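Local structure of MutT/nudix family protein (Deinococcus radiodurans, 2W4E) at residues R6-P12 / I36-V41; A19-R23 / I33-V37; P68-F72 / F83-L87; L86-G90 / E138-L144. The protein probably hydrolyses ADP-ribose or a related nucleoside diphosphate compound with magnesium as cofactor, the chain described being the Nudix domain portion of the longer protein. One frame throughout, in Å; residues are numbered along the deposited sequence.

Contact 1: residues R6-P12 / I36-V41; sequences RAVFILP and IVAGGV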
loop_
_atom_site.group_PDB
_atom_site.type_symbol
_atom_site.label_atom_id
_atom_site.label_comp_id
_atom_site.label_asym_id
_atom_site.label_seq_id
_atom_site.Cartn_x
_atom_site.Cartn_y
_atom_site.Cartn_z
ATOM N N ARG A 6 0.417 -16.204 -5.750
ATOM C CA ARG A 6 0.146 -14.877 -6.305
ATOM C C ARG A 6 -1.337 -14.564 -6.156
ATOM O O ARG A 6 -2.162 -15.463 -6.231
ATOM C CB ARG A 6 0.524 -14.823 -7.791
ATOM C CG ARG A 6 1.976 -15.197 -8.097
ATOM C CD ARG A 6 2.322 -15.151 -9.591
ATOM N NE ARG A 6 1.665 -16.215 -10.367
ATOM C CZ ARG A 6 1.468 -16.192 -11.689
ATOM N NH1 ARG A 6 1.864 -15.158 -12.430
ATOM N NH2 ARG A 6 0.851 -17.211 -12.275
ATOM N N ALA A 7 -1.678 -13.286 -5.966
ATOM C CA ALA A 7 -3.073 -12.858 -6.063
ATOM C C ALA A 7 -3.079 -11.609 -6.929
ATOM O O ALA A 7 -2.066 -10.881 -7.005
ATOM C CB ALA A 7 -3.631 -12.555 -4.681
ATOM N N VAL A 8 -4.219 -11.364 -7.566
ATOM C CA VAL A 8 -4.405 -10.196 -8.412
ATOM C C VAL A 8 -5.383 -9.241 -7.742
ATOM O O VAL A 8 -6.316 -9.686 -7.090
ATOM C CB VAL A 8 -4.866 -10.638 -9.826
ATOM C CG1 VAL A 8 -6.203 -11.384 -9.770
ATOM C CG2 VAL A 8 -4.920 -9.458 -10.727
ATOM N N PHE A 9 -5.116 -7.934 -7.825
ATOM C CA PHE A 9 -6.000 -6.935 -7.248
ATOM C C PHE A 9 -6.389 -6.052 -8.410
ATOM O O PHE A 9 -5.547 -5.678 -9.223
ATOM C CB PHE A 9 -5.279 -6.118 -6.165
ATOM C CG PHE A 9 -5.289 -6.775 -4.822
ATOM C CD1 PHE A 9 -6.065 -6.260 -3.787
ATOM C CD2 PHE A 9 -4.544 -7.936 -4.596
ATOM C CE1 PHE A 9 -6.123 -6.901 -2.525
ATOM C CE2 PHE A 9 -4.602 -8.575 -3.350
ATOM C CZ PHE A 9 -5.394 -8.048 -2.320
ATOM N N ILE A 10 -7.666 -5.740 -8.493
ATOM C CA ILE A 10 -8.216 -4.986 -9.604
ATOM C C ILE A 10 -9.010 -3.804 -9.125
ATOM O O ILE A 10 -10.061 -3.957 -8.447
ATOM C CB ILE A 10 -9.180 -5.862 -10.487
ATOM C CG1 ILE A 10 -8.476 -7.106 -11.038
ATOM C CG2 ILE A 10 -9.745 -5.008 -11.670
ATOM C CD1 ILE A 10 -8.717 -8.321 -10.207
ATOM N N LEU A 11 -8.573 -2.625 -9.533
ATOM C CA LEU A 11 -9.381 -1.434 -9.345
ATOM C C LEU A 11 -10.262 -1.221 -10.604
ATOM O O LEU A 11 -9.761 -0.808 -11.638
ATOM C CB LEU A 11 -8.473 -0.213 -9.098
ATOM C CG LEU A 11 -9.140 1.183 -9.134
ATOM C CD1 LEU A 11 -10.323 1.228 -8.116
ATOM C CD2 LEU A 11 -8.029 2.230 -8.805
ATOM N N PRO A 12 -11.575 -1.510 -10.524
ATOM C CA PRO A 12 -12.406 -1.444 -11.715
ATOM C C PRO A 12 -13.050 -0.054 -11.814
ATOM O O PRO A 12 -13.624 0.447 -10.815
ATOM C CB PRO A 12 -13.496 -2.511 -11.424
ATOM C CG PRO A 12 -13.165 -3.082 -10.077
ATOM C CD PRO A 12 -12.402 -1.973 -9.398
ATOM N N ILE A 36 -11.106 -3.145 -2.950
ATOM C CA ILE A 36 -11.221 -3.381 -4.421
ATOM C C ILE A 36 -11.379 -4.897 -4.688
ATOM O O ILE A 36 -11.403 -5.689 -3.740
ATOM C CB ILE A 36 -10.036 -2.743 -5.221
ATOM C CG1 ILE A 36 -8.691 -3.366 -4.830
ATOM C CG2 ILE A 36 -10.015 -1.183 -5.047
ATOM C CD1 ILE A 36 -7.524 -2.951 -5.837
ATOM N N VAL A 37 -11.533 -5.299 -5.954
ATOM C CA VAL A 37 -11.693 -6.701 -6.335
ATOM C C VAL A 37 -10.381 -7.426 -6.173
ATOM O O VAL A 37 -9.336 -6.855 -6.470
ATOM C CB VAL A 37 -12.207 -6.808 -7.818
ATOM C CG1 VAL A 37 -12.232 -8.260 -8.300
ATOM C CG2 VAL A 37 -13.611 -6.194 -7.922
ATOM N N ALA A 38 -10.410 -8.677 -5.708
ATOM C CA ALA A 38 -9.169 -9.429 -5.580
ATOM C C ALA A 38 -9.429 -10.914 -5.431
ATOM O O ALA A 38 -10.510 -11.319 -5.000
ATOM C CB ALA A 38 -8.359 -8.916 -4.352
ATOM N N GLY A 39 -8.417 -11.720 -5.748
ATOM C CA GLY A 39 -8.483 -13.168 -5.593
ATOM C C GLY A 39 -7.168 -13.835 -5.970
ATOM O O GLY A 39 -6.334 -13.249 -6.667
ATOM N N GLY A 40 -6.992 -15.079 -5.525
ATOM C CA GLY A 40 -5.757 -15.817 -5.831
ATOM C C GLY A 40 -5.683 -16.159 -7.302
ATOM O O GLY A 40 -6.717 -16.329 -7.947
ATOM N N VAL A 41 -4.462 -16.253 -7.834
ATOM C CA VAL A 41 -4.241 -16.659 -9.220
ATOM C C VAL A 41 -4.131 -18.188 -9.224
ATOM O O VAL A 41 -3.341 -18.741 -8.463
ATOM C CB VAL A 41 -2.939 -16.035 -9.782
ATOM C CG1 VAL A 41 -2.643 -16.500 -11.207
ATOM C CG2 VAL A 41 -2.979 -14.492 -9.708
HETATM O O HOH W 1 -1.136 -18.386 -6.400
#
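Ala38 CB lies over the centre of one face of the Phe9 ring, 3.5 Å from its centroid, in a CH-pi contact, while Ile36 CG1 stands at the edge of the ring beside CD1. At the other end Val41 CG1 sits over a guanidinium face of Arg6, 3.7 Å from NH2. Phe9 and Ala38 form a non-hydrogen-bonded antiparallel pair, and with Phe9 CG anti to the carbonyl carbon (chi1 -84°) the ring lies across its neighbour, where a residue as small as alanine lets it settle flat. A serine in place of Phe9 would probably leave Ala38 CB without its aromatic cover and open a gap beside Ile36. Straight backbone bonds hold the register: Val41 N to Arg6 O (2.9 Å, 175°), Val8 N to Gly39 O (3.0 Å) and Ile10 N to Val37 O (2.9 Å). Water 1 links Arg6 N with Val41 O. Gly39 opens the Nudix box, which runs on into helix 47-59. That helix is touched by Val8, Pro12 and Val37, and its Glu58 accepts from Ala38 N; Phe9, Leu11 and Ile36 touch helix 126-141 instead, and strand 82-93 pairs with the other edge of strand 6-14.

Contact 2: residues A19-R23 / I33-V37; sequences AVLIR and ITEIV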
loop_
_atom_site.group_PDB
_atom_site.type_symbol
_atom_site.label_atom_id
_atom_site.label_comp_id
_atom_site.label_asym_id
_atom_site.label_seq_id
_atom_site.Cartn_x
_atom_site.Cartn_y
_atom_site.Cartn_z
ATOM N N ALA A 19 -15.635 4.072 -9.341
ATOM C CA ALA A 19 -14.919 2.868 -8.923
ATOM C C ALA A 19 -15.941 1.818 -8.526
ATOM O O ALA A 19 -16.957 2.134 -7.905
ATOM C CB ALA A 19 -14.000 3.179 -7.737
ATOM N N VAL A 20 -15.665 0.571 -8.857
ATOM C CA VAL A 20 -16.495 -0.519 -8.409
ATOM C C VAL A 20 -15.822 -1.227 -7.234
ATOM O O VAL A 20 -14.942 -2.063 -7.451
ATOM C CB VAL A 20 -16.802 -1.514 -9.548
ATOM C CG1 VAL A 20 -17.799 -2.593 -9.059
ATOM C CG2 VAL A 20 -17.350 -0.737 -10.786
ATOM N N LEU A 21 -16.253 -0.888 -6.016
ATOM C CA LEU A 21 -15.715 -1.488 -4.790
ATOM C C LEU A 21 -16.601 -2.592 -4.255
ATOM O O LEU A 21 -17.712 -2.771 -4.711
ATOM C CB LEU A 21 -15.541 -0.416 -3.697
ATOM C CG LEU A 21 -14.827 0.830 -4.185
ATOM C CD1 LEU A 21 -14.582 1.863 -3.055
ATOM C CD2 LEU A 21 -13.486 0.375 -4.793
ATOM N N ILE A 22 -16.093 -3.325 -3.272
ATOM C CA ILE A 22 -16.901 -4.281 -2.526
ATOM C C ILE A 22 -16.780 -4.058 -1.017
ATOM O O ILE A 22 -15.767 -3.508 -0.542
ATOM C CB ILE A 22 -16.520 -5.735 -2.833
ATOM C CG1 ILE A 22 -15.023 -5.970 -2.531
ATOM C CG2 ILE A 22 -16.892 -6.093 -4.286
ATOM C CD1 ILE A 22 -14.585 -7.414 -2.669
ATOM N N ARG A 23 -17.817 -4.463 -0.280
ATOM C CA ARG A 23 -17.731 -4.539 1.191
ATOM C C ARG A 23 -17.816 -6.005 1.449
ATOM O O ARG A 23 -18.804 -6.657 1.124
ATOM C CB ARG A 23 -18.831 -3.759 1.950
ATOM C CG ARG A 23 -18.792 -2.217 1.757
ATOM C CD ARG A 23 -19.628 -1.438 2.810
ATOM N NE ARG A 23 -19.742 -0.023 2.413
ATOM C CZ ARG A 23 -20.835 0.559 1.919
ATOM N NH1 ARG A 23 -21.956 -0.127 1.753
ATOM N NH2 ARG A 23 -20.807 1.846 1.577
ATOM N N ILE A 33 -15.407 -4.707 5.344
ATOM C CA ILE A 33 -14.453 -3.646 5.067
ATOM C C ILE A 33 -14.469 -3.367 3.562
ATOM O O ILE A 33 -14.670 -4.283 2.758
ATOM C CB ILE A 33 -13.020 -3.972 5.617
ATOM C CG1 ILE A 33 -12.019 -2.859 5.255
ATOM C CG2 ILE A 33 -12.552 -5.366 5.153
ATOM C CD1 ILE A 33 -10.682 -2.862 6.015
ATOM N N THR A 34 -14.307 -2.091 3.214
ATOM C CA THR A 34 -14.296 -1.616 1.831
ATOM C C THR A 34 -12.979 -2.037 1.155
ATOM O O THR A 34 -11.864 -1.721 1.658
ATOM C CB THR A 34 -14.429 -0.066 1.788
ATOM O OG1 THR A 34 -15.649 0.289 2.424
ATOM C CG2 THR A 34 -14.523 0.421 0.354
ATOM N N GLU A 35 -13.116 -2.763 0.053
ATOM C CA GLU A 35 -11.978 -3.286 -0.696
ATOM C C GLU A 35 -12.194 -3.103 -2.195
ATOM O O GLU A 35 -13.336 -2.924 -2.657
ATOM C CB GLU A 35 -11.806 -4.780 -0.420
ATOM C CG GLU A 35 -11.549 -5.107 1.055
ATOM C CD GLU A 35 -11.495 -6.597 1.315
ATOM O OE1 GLU A 35 -12.180 -7.361 0.586
ATOM O OE2 GLU A 35 -10.770 -7.005 2.236
ATOM N N ILE A 36 -11.106 -3.145 -2.950
ATOM C CA ILE A 36 -11.221 -3.381 -4.421
ATOM C C ILE A 36 -11.379 -4.897 -4.688
ATOM O O ILE A 36 -11.403 -5.689 -3.740
ATOM C CB ILE A 36 -10.036 -2.743 -5.221
ATOM C CG1 ILE A 36 -8.691 -3.366 -4.830
ATOM C CG2 ILE A 36 -10.015 -1.183 -5.047
ATOM C CD1 ILE A 36 -7.524 -2.951 -5.837
ATOM N N VAL A 37 -11.533 -5.299 -5.954
ATOM C CA VAL A 37 -11.693 -6.701 -6.335
ATOM C C VAL A 37 -10.381 -7.426 -6.173
ATOM O O VAL A 37 -9.336 -6.855 -6.470
ATOM C CB VAL A 37 -12.207 -6.808 -7.818
ATOM C CG1 VAL A 37 -12.232 -8.260 -8.300
ATOM C CG2 VAL A 37 -13.611 -6.194 -7.922
#
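Ile22 and Glu35 exchange two backbone hydrogen bonds, Ile22 N to Glu35 O at 2.9 Å and almost perfectly straight (177°), and Glu35 N to Ile22 O at 2.8 Å. Weaker CA-H...O contacts flank them: Thr34 CA reaches Ile22 O at 3.4 Å, and Arg23 CA does the same with Ile33 O. These are the rungs of a beta hairpin, strands 18-26 and 31-35, in a three-stranded antiparallel sheet of the Nudix fold whose other outer strand is 104-110. Among apolar contacts, Leu21 spreads its two methyls, CD1 to Thr34 CG2 (3.7 Å) and CD2 to Ile36 CG2 (3.8 Å); a branched leucine thus serves two neighbours at once. Ile22 has CG1 between its backbone N and carbonyl carbon (chi1 57°), which brings CG1 to 4.0 Å from Glu35 CB, so that the aliphatic base of the acid meets a beta-branched residue suited to a strand. For the polar side chains, Arg23 runs alongside Thr34, whose OG1 stands at the guanidinium edge. The carboxylate of Glu35 has its own mate, a salt bridge from OE2 to Arg26. Ile33 packs on Tyr73 of the second subunit, and Glu35 on Pro76 of that same subunit.

Contact 3: residues P68-F72 / F83-L87; sequences PLPGF and FYPLL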
loop_
_atom_site.group_PDB
_atom_site.type_symbol
_atom_site.label_atom_id
_atom_site.label_comp_id
_atom_site.label_asym_id
_atom_site.label_seq_id
_atom_site.Cartn_x
_atom_site.Cartn_y
_atom_site.Cartn_z
ATOM N N PRO A 68 -1.526 -2.598 -16.143
ATOM C CA PRO A 68 -0.855 -3.240 -15.013
ATOM C C PRO A 68 -0.133 -2.220 -14.165
ATOM O O PRO A 68 0.378 -1.244 -14.676
ATOM C CB PRO A 68 0.181 -4.205 -15.679
ATOM C CG PRO A 68 -0.207 -4.302 -17.119
ATOM C CD PRO A 68 -0.904 -2.956 -17.434
ATOM N N LEU A 69 -0.094 -2.441 -12.861
ATOM C CA LEU A 69 0.578 -1.484 -11.936
ATOM C C LEU A 69 1.645 -2.247 -11.168
ATOM O O LEU A 69 1.655 -3.469 -11.222
ATOM C CB LEU A 69 -0.444 -0.921 -10.966
ATOM C CG LEU A 69 -1.503 -0.032 -11.617
ATOM C CD1 LEU A 69 -2.620 0.165 -10.581
ATOM C CD2 LEU A 69 -0.927 1.281 -12.121
ATOM N N PRO A 70 2.545 -1.551 -10.435
ATOM C CA PRO A 70 3.665 -2.315 -9.812
ATOM C C PRO A 70 3.252 -3.386 -8.775
ATOM O O PRO A 70 2.614 -3.054 -7.780
ATOM C CB PRO A 70 4.509 -1.225 -9.130
ATOM C CG PRO A 70 4.230 0.030 -10.017
ATOM C CD PRO A 70 2.780 -0.091 -10.453
ATOM N N GLY A 71 3.678 -4.631 -8.976
ATOM C CA GLY A 71 3.520 -5.697 -7.971
ATOM C C GLY A 71 4.162 -5.385 -6.609
ATOM O O GLY A 71 5.094 -4.573 -6.536
ATOM N N PHE A 72 3.648 -5.970 -5.530
ATOM C CA PHE A 72 4.213 -5.723 -4.170
ATOM C C PHE A 72 4.006 -6.919 -3.257
ATOM O O PHE A 72 3.088 -7.692 -3.480
ATOM C CB PHE A 72 3.636 -4.448 -3.485
ATOM C CG PHE A 72 2.116 -4.470 -3.275
ATOM C CD1 PHE A 72 1.578 -4.814 -2.027
ATOM C CD2 PHE A 72 1.236 -4.077 -4.298
ATOM C CE1 PHE A 72 0.185 -4.847 -1.795
ATOM C CE2 PHE A 72 -0.217 -4.108 -4.067
ATOM C CZ PHE A 72 -0.704 -4.456 -2.813
ATOM N N PHE A 83 1.330 -9.617 -4.535
ATOM C CA PHE A 83 0.066 -9.046 -4.984
ATOM C C PHE A 83 0.355 -8.248 -6.238
ATOM O O PHE A 83 1.244 -7.401 -6.238
ATOM C CB PHE A 83 -0.495 -8.127 -3.865
ATOM C CG PHE A 83 -1.174 -8.881 -2.753
ATOM C CD1 PHE A 83 -1.166 -10.289 -2.739
ATOM C CD2 PHE A 83 -1.766 -8.199 -1.687
ATOM C CE1 PHE A 83 -1.781 -10.991 -1.736
ATOM C CE2 PHE A 83 -2.398 -8.884 -0.660
ATOM C CZ PHE A 83 -2.415 -10.261 -0.651
ATOM N N TYR A 84 -0.380 -8.545 -7.313
ATOM C CA TYR A 84 -0.269 -7.826 -8.565
ATOM C C TYR A 84 -1.468 -6.924 -8.813
ATOM O O TYR A 84 -2.569 -7.416 -9.096
ATOM C CB TYR A 84 -0.102 -8.805 -9.749
ATOM C CG TYR A 84 1.231 -9.491 -9.723
ATOM C CD1 TYR A 84 2.367 -8.863 -10.224
ATOM C CD2 TYR A 84 1.358 -10.773 -9.179
ATOM C CE1 TYR A 84 3.609 -9.490 -10.189
ATOM C CE2 TYR A 84 2.608 -11.416 -9.146
ATOM C CZ TYR A 84 3.708 -10.760 -9.640
ATOM O OH TYR A 84 4.918 -11.390 -9.581
ATOM N N PRO A 85 -1.274 -5.602 -8.709
ATOM C CA PRO A 85 -2.429 -4.722 -8.922
ATOM C C PRO A 85 -2.646 -4.357 -10.394
ATOM O O PRO A 85 -1.659 -4.219 -11.144
ATOM C CB PRO A 85 -2.107 -3.487 -8.070
ATOM C CG PRO A 85 -0.600 -3.429 -8.016
ATOM C CD PRO A 85 -0.104 -4.888 -8.184
ATOM N N LEU A 86 -3.915 -4.289 -10.825
ATOM C CA LEU A 86 -4.252 -3.751 -12.147
ATOM C C LEU A 86 -5.376 -2.711 -12.072
ATOM O O LEU A 86 -6.351 -2.859 -11.285
ATOM C CB LEU A 86 -4.599 -4.853 -13.180
ATOM C CG LEU A 86 -3.433 -5.815 -13.560
ATOM C CD1 LEU A 86 -3.547 -7.056 -12.756
ATOM C CD2 LEU A 86 -3.397 -6.168 -15.073
ATOM N N LEU A 87 -5.253 -1.700 -12.918
ATOM C CA LEU A 87 -6.363 -0.787 -13.179
ATOM C C LEU A 87 -7.212 -1.275 -14.385
ATOM O O LEU A 87 -6.700 -1.406 -15.515
ATOM C CB LEU A 87 -5.804 0.585 -13.461
ATOM C CG LEU A 87 -6.800 1.646 -13.934
ATOM C CD1 LEU A 87 -7.883 1.926 -12.818
ATOM C CD2 LEU A 87 -6.033 2.919 -14.266
#
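Phe83 N donates to Phe72 O at 2.8 Å in a nearly straight bond (169°), and Phe72 N returns one to Phe83 O at 2.9 Å. This single hydrogen-bonded antiparallel bridge fastens the loop after strand 65-68 to strand 82-93 of the mixed sheet of the Nudix fold; the Pro68-Leu86 pair, further along, ends the pairing of strand 65-68 itself. Between the two bridges the register slips by one residue. Pro85 suits this place: within a strand it has no N-H to offer, and its ring carbons face the loop instead, CG 3.2 Å from Pro70 O. That oxygen, in the plane of the Phe72 ring at its edge, accepts a hydrogen bond from Gln134 of helix 126-141. The strand still uses Pro85 O, which takes the Leu69 N-H at 2.9 Å, tilted from the carbonyl plane. Leu69 CB then packs on Pro85 CG at 3.9 Å.

At the Phe72-Phe83 end aromatic rings meet. With CG lodged between its backbone N and carbonyl carbon (chi1 60°), Phe72 turns one ring face to Phe83 CB, 3.9 Å from the centroid. The edge of the Phe83 ring is turned toward the face of the Phe72 ring in an offset edge-to-face pair, planes at 79°. Phe72 and Phe83 also pack on Gly126 and Gln75 of the second subunit, respectively. Gly71 suits its place because a CB there would crowd Tyr84 CE1; its bare CA instead approaches Phe83 O in a CA-H...O contact of 3.3 Å.

Contact 4: residues L86-G90 / E138-L144; sequences LLALG and ELTRRGL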
loop_
_atom_site.group_PDB
_atom_site.type_symbol
_atom_site.label_atom_id
_atom_site.label_comp_id
_atom_site.label_asym_id
_atom_site.label_seq_id
_atom_site.Cartn_x
_atom_site.Cartn_y
_atom_site.Cartn_z
ATOM N N LEU A 86 -3.915 -4.289 -10.825
ATOM C CA LEU A 86 -4.252 -3.751 -12.147
ATOM C C LEU A 86 -5.376 -2.711 -12.072
ATOM O O LEU A 86 -6.351 -2.859 -11.285
ATOM C CB LEU A 86 -4.599 -4.853 -13.180
ATOM C CG LEU A 86 -3.433 -5.815 -13.560
ATOM C CD1 LEU A 86 -3.547 -7.056 -12.756
ATOM C CD2 LEU A 86 -3.397 -6.168 -15.073
ATOM N N LEU A 87 -5.253 -1.700 -12.918
ATOM C CA LEU A 87 -6.363 -0.787 -13.179
ATOM C C LEU A 87 -7.212 -1.275 -14.385
ATOM O O LEU A 87 -6.700 -1.406 -15.515
ATOM C CB LEU A 87 -5.804 0.585 -13.461
ATOM C CG LEU A 87 -6.800 1.646 -13.934
ATOM C CD1 LEU A 87 -7.883 1.926 -12.818
ATOM C CD2 LEU A 87 -6.033 2.919 -14.266
ATOM N N ALA A 88 -8.490 -1.533 -14.149
ATOM C CA ALA A 88 -9.417 -1.913 -15.239
ATOM C C ALA A 88 -10.325 -0.709 -15.616
ATOM O O ALA A 88 -10.978 -0.097 -14.753
ATOM C CB ALA A 88 -10.248 -3.151 -14.829
ATOM N N LEU A 89 -10.357 -0.365 -16.905
ATOM C CA LEU A 89 -11.126 0.808 -17.361
ATOM C C LEU A 89 -12.287 0.376 -18.233
ATOM O O LEU A 89 -12.338 -0.790 -18.702
ATOM C CB LEU A 89 -10.203 1.789 -18.120
ATOM C CG LEU A 89 -9.069 2.160 -17.140
ATOM C CD1 LEU A 89 -7.772 2.472 -17.812
ATOM C CD2 LEU A 89 -9.476 3.287 -16.136
ATOM N N GLY A 90 -13.219 1.297 -18.463
ATOM C CA GLY A 90 -14.367 0.963 -19.327
ATOM C C GLY A 90 -15.208 -0.192 -18.802
ATOM O O GLY A 90 -15.821 -0.923 -19.582
ATOM N N GLU A 138 -2.370 7.719 -13.507
ATOM C CA GLU A 138 -3.163 7.265 -14.683
ATOM C C GLU A 138 -4.585 7.855 -14.761
ATOM O O GLU A 138 -5.016 8.329 -15.814
ATOM C CB GLU A 138 -3.210 5.729 -14.707
ATOM C CG GLU A 138 -3.691 5.113 -15.982
ATOM C CD GLU A 138 -2.750 5.317 -17.203
ATOM O OE1 GLU A 138 -1.526 5.060 -17.134
ATOM O OE2 GLU A 138 -3.259 5.729 -18.252
ATOM N N LEU A 139 -5.340 7.808 -13.663
ATOM C CA LEU A 139 -6.728 8.302 -13.726
ATOM C C LEU A 139 -6.812 9.823 -13.934
ATOM O O LEU A 139 -7.755 10.352 -14.562
ATOM C CB LEU A 139 -7.484 7.873 -12.460
ATOM C CG LEU A 139 -7.643 6.328 -12.314
ATOM C CD1 LEU A 139 -8.098 5.983 -10.893
ATOM C CD2 LEU A 139 -8.660 5.847 -13.331
ATOM N N THR A 140 -5.830 10.525 -13.382
ATOM C CA THR A 140 -5.777 11.998 -13.497
ATOM C C THR A 140 -5.424 12.382 -14.924
ATOM O O THR A 140 -6.036 13.258 -15.495
ATOM C CB THR A 140 -4.718 12.571 -12.554
ATOM O OG1 THR A 140 -4.956 12.059 -11.229
ATOM C CG2 THR A 140 -4.774 14.119 -12.557
ATOM N N ARG A 141 -4.438 11.705 -15.488
ATOM C CA ARG A 141 -4.040 11.925 -16.884
ATOM C C ARG A 141 -5.170 11.715 -17.883
ATOM O O ARG A 141 -5.325 12.502 -18.814
ATOM C CB ARG A 141 -2.864 11.041 -17.243
ATOM C CG ARG A 141 -1.620 11.468 -16.516
ATOM C CD ARG A 141 -0.369 10.820 -17.077
ATOM N NE ARG A 141 -0.318 9.369 -16.891
ATOM C CZ ARG A 141 0.256 8.735 -15.862
ATOM N NH1 ARG A 141 0.818 9.414 -14.863
ATOM N NH2 ARG A 141 0.272 7.404 -15.828
ATOM N N ARG A 142 -5.989 10.696 -17.660
ATOM C CA ARG A 142 -7.156 10.436 -18.517
ATOM C C ARG A 142 -8.363 11.349 -18.233
ATOM O O ARG A 142 -9.383 11.267 -18.936
ATOM C CB ARG A 142 -7.585 8.974 -18.369
ATOM C CG ARG A 142 -6.582 8.003 -18.918
ATOM C CD ARG A 142 -6.923 6.594 -18.488
ATOM N NE ARG A 142 -5.828 5.712 -18.856
ATOM C CZ ARG A 142 -5.883 4.846 -19.860
ATOM N NH1 ARG A 142 -6.995 4.733 -20.560
ATOM N NH2 ARG A 142 -4.842 4.069 -20.137
ATOM N N GLY A 143 -8.252 12.197 -17.202
ATOM C CA GLY A 143 -9.352 13.078 -16.764
ATOM C C GLY A 143 -10.508 12.347 -16.114
ATOM O O GLY A 143 -11.613 12.892 -16.042
ATOM N N LEU A 144 -10.284 11.111 -15.645
ATOM C CA LEU A 144 -11.340 10.354 -14.946
ATOM C C LEU A 144 -11.445 10.796 -13.484
ATOM O O LEU A 144 -12.515 10.715 -12.862
ATOM C CB LEU A 144 -11.086 8.841 -15.021
ATOM C CG LEU A 144 -11.376 8.194 -16.381
ATOM C CD1 LEU A 144 -10.699 6.824 -16.517
ATOM C CD2 LEU A 144 -12.887 8.111 -16.669
#
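Leu87 and Glu138 are the closest backbone positions across this contact, yet their CA atoms lie 8.8 Å apart and no hydrogen bond crosses, so side chains alone join strand 82-93 to the end of helix 126-141. Leu87 CD2 rests on Glu138 CG at 3.6 Å. Leu89 CD2 meets both Leu139 CD2 (3.9 Å) and Leu144 CD1 (3.8 Å), a leucine cluster that suits a strand facing a helix. Leu144 is brought there by a Schellman motif: Gly143, with positive phi, ends the helix as Gly143 N bonds to Thr140 O and Leu144 N to Leu139 O. Over the centre of the Arg142 guanidinium stands Leu89 CD1, 3.6 Å from NH1, a methyl on a flat cation whose edge is used otherwise. NE and NH2 of Arg142 both grip Glu138 OE2, NE at 2.6 Å on its anti lone pair. Arg141 NH2 meets OE1 from above the carboxylate plane at 3.2 Å. The bend at chi2 (67°) turns the Glu138 carboxylate along the helix, toward its C-terminal end and these arginines. With alanine in place of Glu138, Arg141 and Arg142 would probably lose the anion they share. Glu65 holds Arg142 NH1 in a second salt bridge.

In the fold
Contact 2 is the most buried of the four, contacts 1 and 3 are partly buried, and contact 4 lies farthest out, its centre about 13 Å from the centre of the chain. Contacts 1 and 2 share Ile36 and Val37, where the chain passes from the antiparallel sheet into the mixed one. Strand 82-93 serves contacts 3 and 4 and also pairs with strand 6-14 of contact 1. The chemistry follows place: regular backbone bonding dominates contacts 1 and 2, proline-adjusted bonding and aromatic rings contact 3, and leucines edged by surface charges contact 4. Contacts 2 and 3, on opposite sides of the chain centre, both touch the second subunit.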